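Local structure of PfhB2 (6U8T) at the interface of chains A and B. The protein is a toxin of Pasteurella multocida whose YopT-like domain is a cysteine protease that cleaves peptide bonds, probably acting in virulence. Coordinates in Å, arbitrary orientation; residue numbers count along the deposited sequence, not the author numbering. Chains: chain A/B, PfhB2.

The interface of chains A and B. Residues chain A 199, 205, 210, 212, 214; chain B 127-129, 132, 155.
The backbone oxygen of B:Asn155, at the end of strand 147-155, is approached by the guanidinium of A:Arg212 in two ways: a weak direct bond from NE, and a water that lies 2.7 Å from the B:Asn155 O. That water also pairs with NE and NH2 of A:Arg212, and both it and the B:Asn155 oxygen lie in plane at the guanidinium edge. A bend at chi3 (-71°) swings the guanidinium toward A:Ala205, where NH2 donates to A:Ala205 O at 2.6 Å from above the carbonyl plane. NH1 reaches a second water, 2.9 Å from A:Gly210 O, which is shared with the backbone N of B:Lys129. The arginine thus illustrates how one side chain can link a preceding loop of its own chain to two segments of a partner, and the carbonyls around it would be expected to suit its positive charge.

Its backbone does separate work. Strands 212-219 of chain A and 122-127 of chain B meet edge to edge as an antiparallel bridge, with A:Arg212 N 3.0 Å from B:Val127 O and B:Val127 N 2.9 Å from A:Arg212 O. From this bridge the two methyls of B:Val127 diverge: CG1 touches A:Phe214 CD2 at 3.9 Å, while CG2 lies 3.5 Å from A:Arg212 O, and CB and CG2 both border A:Trp199 CZ2.

That indole, from helix 187-201, is sandwiched. B:Ile132 CG2 sits over the centre of one face, modelled too close for its exact spacing to matter, and A:Ala205 CA of its own chain lies towards the rim of the other. With CG anti to the backbone N (chi1 -169°), the ring extends between them.

Two-fold symmetry repeats the whole arrangement with the chains exchanged, although the structure alone does not show whether this dimer forms in solution. A:Trp199 NE1 donates to B:Ser128 O over 3.0 Å, the oxygen lying 19° out of the indole plane.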
ATOM      1  N   TRP A 199      10.684 -11.351  -6.365  1.00 24.35           N
ATOM      2  CA  TRP A 199       9.693 -10.285  -6.642  1.00 23.97           C
ATOM      3  C   TRP A 199       8.304 -10.724  -6.187  1.00 25.63           C
ATOM      4  O   TRP A 199       7.701  -9.948  -5.431  1.00 23.86           O
ATOM      5  CB  TRP A 199       9.727  -9.883  -8.108  1.00 24.25           C
ATOM      6  CG  TRP A 199       8.939  -8.650  -8.370  1.00 23.73           C
ATOM      7  CD1 TRP A 199       7.895  -8.535  -9.237  1.00 24.56           C
ATOM      8  CD2 TRP A 199       9.092  -7.372  -7.731  1.00 22.44           C
ATOM      9  NE1 TRP A 199       7.403  -7.261  -9.202  1.00 24.64           N
ATOM     10  CE2 TRP A 199       8.116  -6.520  -8.291  1.00 22.91           C
ATOM     11  CE3 TRP A 199       9.982  -6.848  -6.791  1.00 21.49           C
ATOM     12  CZ2 TRP A 199       7.974  -5.184  -7.911  1.00 22.20           C
ATOM     13  CZ3 TRP A 199       9.848  -5.528  -6.410  1.00 20.94           C
ATOM     14  CH2 TRP A 199       8.869  -4.706  -6.977  1.00 21.75           C
ATOM     15  N   ALA A 205       5.479  -7.411  -5.298  1.00 24.30           N
ATOM     16  CA  ALA A 205       4.964  -7.470  -6.682  1.00 25.60           C
ATOM     17  C   ALA A 205       3.528  -6.904  -6.741  1.00 25.50           C
ATOM     18  O   ALA A 205       3.243  -6.119  -7.667  1.00 24.71           O
ATOM     19  CB  ALA A 205       5.026  -8.881  -7.209  1.00 26.64           C
ATOM     20  N   GLY A 210      -0.353  -2.485 -12.927  1.00 45.67           N
ATOM     21  CA  GLY A 210      -0.232  -1.076 -12.529  1.00 42.43           C
ATOM     22  C   GLY A 210       1.194  -0.716 -12.137  1.00 43.09           C
ATOM     23  O   GLY A 210       1.886  -1.533 -11.483  1.00 38.23           O
ATOM     24  N   ARG A 212       4.103   1.373 -10.255  1.00 33.12           N
ATOM     25  CA  ARG A 212       4.461   2.039  -8.967  1.00 30.10           C
ATOM     26  C   ARG A 212       5.868   2.602  -9.158  1.00 28.21           C
ATOM     27  O   ARG A 212       6.628   1.979  -9.898  1.00 26.65           O
ATOM     28  CB  ARG A 212       4.380   1.068  -7.786  1.00 27.77           C
ATOM     29  CG  ARG A 212       3.026   0.388  -7.639  1.00 26.62           C
ATOM     30  CD  ARG A 212       2.984  -0.484  -6.409  1.00 26.91           C
ATOM     31  NE  ARG A 212       3.798  -1.667  -6.583  1.00 26.48           N
ATOM     32  CZ  ARG A 212       3.482  -2.713  -7.343  1.00 29.83           C
ATOM     33  NH1 ARG A 212       2.325  -2.761  -8.016  1.00 32.60           N
ATOM     34  NH2 ARG A 212       4.331  -3.725  -7.419  1.00 28.68           N
ATOM     35  N   PHE A 214       9.770   3.749  -8.403  1.00 23.30           N
ATOM     36  CA  PHE A 214      10.987   3.385  -7.648  1.00 21.71           C
ATOM     37  C   PHE A 214      11.980   4.530  -7.825  1.00 22.05           C
ATOM     38  O   PHE A 214      11.840   5.311  -8.771  1.00 22.33           O
ATOM     39  CB  PHE A 214      11.556   2.046  -8.125  1.00 21.36           C
ATOM     40  CG  PHE A 214      12.329   2.088  -9.413  1.00 22.41           C
ATOM     41  CD1 PHE A 214      13.627   2.565  -9.444  1.00 23.02           C
ATOM     42  CD2 PHE A 214      11.768   1.631 -10.603  1.00 23.90           C
ATOM     43  CE1 PHE A 214      14.357   2.567 -10.632  1.00 23.44           C
ATOM     44  CE2 PHE A 214      12.469   1.688 -11.795  1.00 23.88           C
ATOM     45  CZ  PHE A 214      13.771   2.132 -11.801  1.00 24.66           C
TER
ATOM     46  N   VAL B 127       7.885   0.032 -11.595  1.00 23.87           N
ATOM     47  CA  VAL B 127       7.812  -1.451 -11.494  1.00 24.49           C
ATOM     48  C   VAL B 127       6.338  -1.838 -11.654  1.00 25.82           C
ATOM     49  O   VAL B 127       5.461  -0.956 -11.524  1.00 25.59           O
ATOM     50  CB  VAL B 127       8.342  -1.928 -10.128  1.00 23.48           C
ATOM     51  CG1 VAL B 127       9.830  -1.694  -9.988  1.00 23.43           C
ATOM     52  CG2 VAL B 127       7.587  -1.300  -8.978  1.00 22.76           C
ATOM     53  N   SER B 128       6.073  -3.134 -11.798  1.00 25.95           N
ATOM     54  CA  SER B 128       4.714  -3.712 -11.736  1.00 27.71           C
ATOM     55  C   SER B 128       4.842  -5.160 -11.277  1.00 28.07           C
ATOM     56  O   SER B 128       5.955  -5.642 -11.201  1.00 26.89           O
ATOM     57  CB  SER B 128       4.025  -3.597 -13.092  1.00 29.13           C
ATOM     58  OG  SER B 128       4.701  -4.332 -14.095  1.00 28.37           O
ATOM     59  N   LYS B 129       3.720  -5.815 -10.997  1.00 30.74           N
ATOM     60  CA  LYS B 129       3.634  -7.264 -10.693  1.00 31.33           C
ATOM     61  C   LYS B 129       4.539  -8.055 -11.647  1.00 33.53           C
ATOM     62  O   LYS B 129       5.160  -9.015 -11.195  1.00 35.99           O
ATOM     63  CB  LYS B 129       2.174  -7.704 -10.801  1.00 33.55           C
ATOM     64  CG  LYS B 129       1.939  -9.199 -10.752  1.00 36.54           C
ATOM     65  CD  LYS B 129       0.470  -9.562 -10.640  1.00 39.42           C
ATOM     66  CE  LYS B 129       0.243 -10.941 -10.047  1.00 44.44           C
ATOM     67  NZ  LYS B 129       0.780 -11.039  -8.655  1.00 47.85           N
ATOM     68  N   ILE B 132      10.077  -5.732 -13.668  1.00 31.06           N
ATOM     69  CA  ILE B 132      11.059  -4.983 -12.829  1.00 28.90           C
ATOM     70  C   ILE B 132      12.372  -4.797 -13.597  1.00 28.89           C
ATOM     71  O   ILE B 132      13.426  -4.590 -12.959  1.00 26.22           O
ATOM     72  CB  ILE B 132      11.298  -5.700 -11.484  1.00 27.83           C
ATOM     73  CG1 ILE B 132      11.907  -7.095 -11.666  1.00 28.18           C
ATOM     74  CG2 ILE B 132      10.041  -5.711 -10.637  1.00 26.38           C
ATOM     75  CD1 ILE B 132      12.340  -7.720 -10.374  1.00 27.61           C
ATOM     76  N   ASN B 155       7.776   1.628  -3.945  1.00 20.89           N
ATOM     77  CA  ASN B 155       6.379   1.889  -3.512  1.00 21.17           C
ATOM     78  C   ASN B 155       5.637   0.564  -3.579  1.00 20.35           C
ATOM     79  O   ASN B 155       5.898  -0.214  -4.469  1.00 18.88           O
ATOM     80  CB  ASN B 155       5.801   3.060  -4.290  1.00 23.34           C
ATOM     81  CG  ASN B 155       6.558   4.311  -3.909  1.00 24.82           C
ATOM     82  OD1 ASN B 155       6.572   4.700  -2.755  1.00 26.82           O
ATOM     83  ND2 ASN B 155       7.367   4.815  -4.809  1.00 33.57           N
TER
HETATM   84  O   HOH W   1       6.502  -2.475  -5.784  1.00 18.54           O
HETATM   85  O   HOH W   2       1.708  -4.231 -10.350  1.00 37.85           O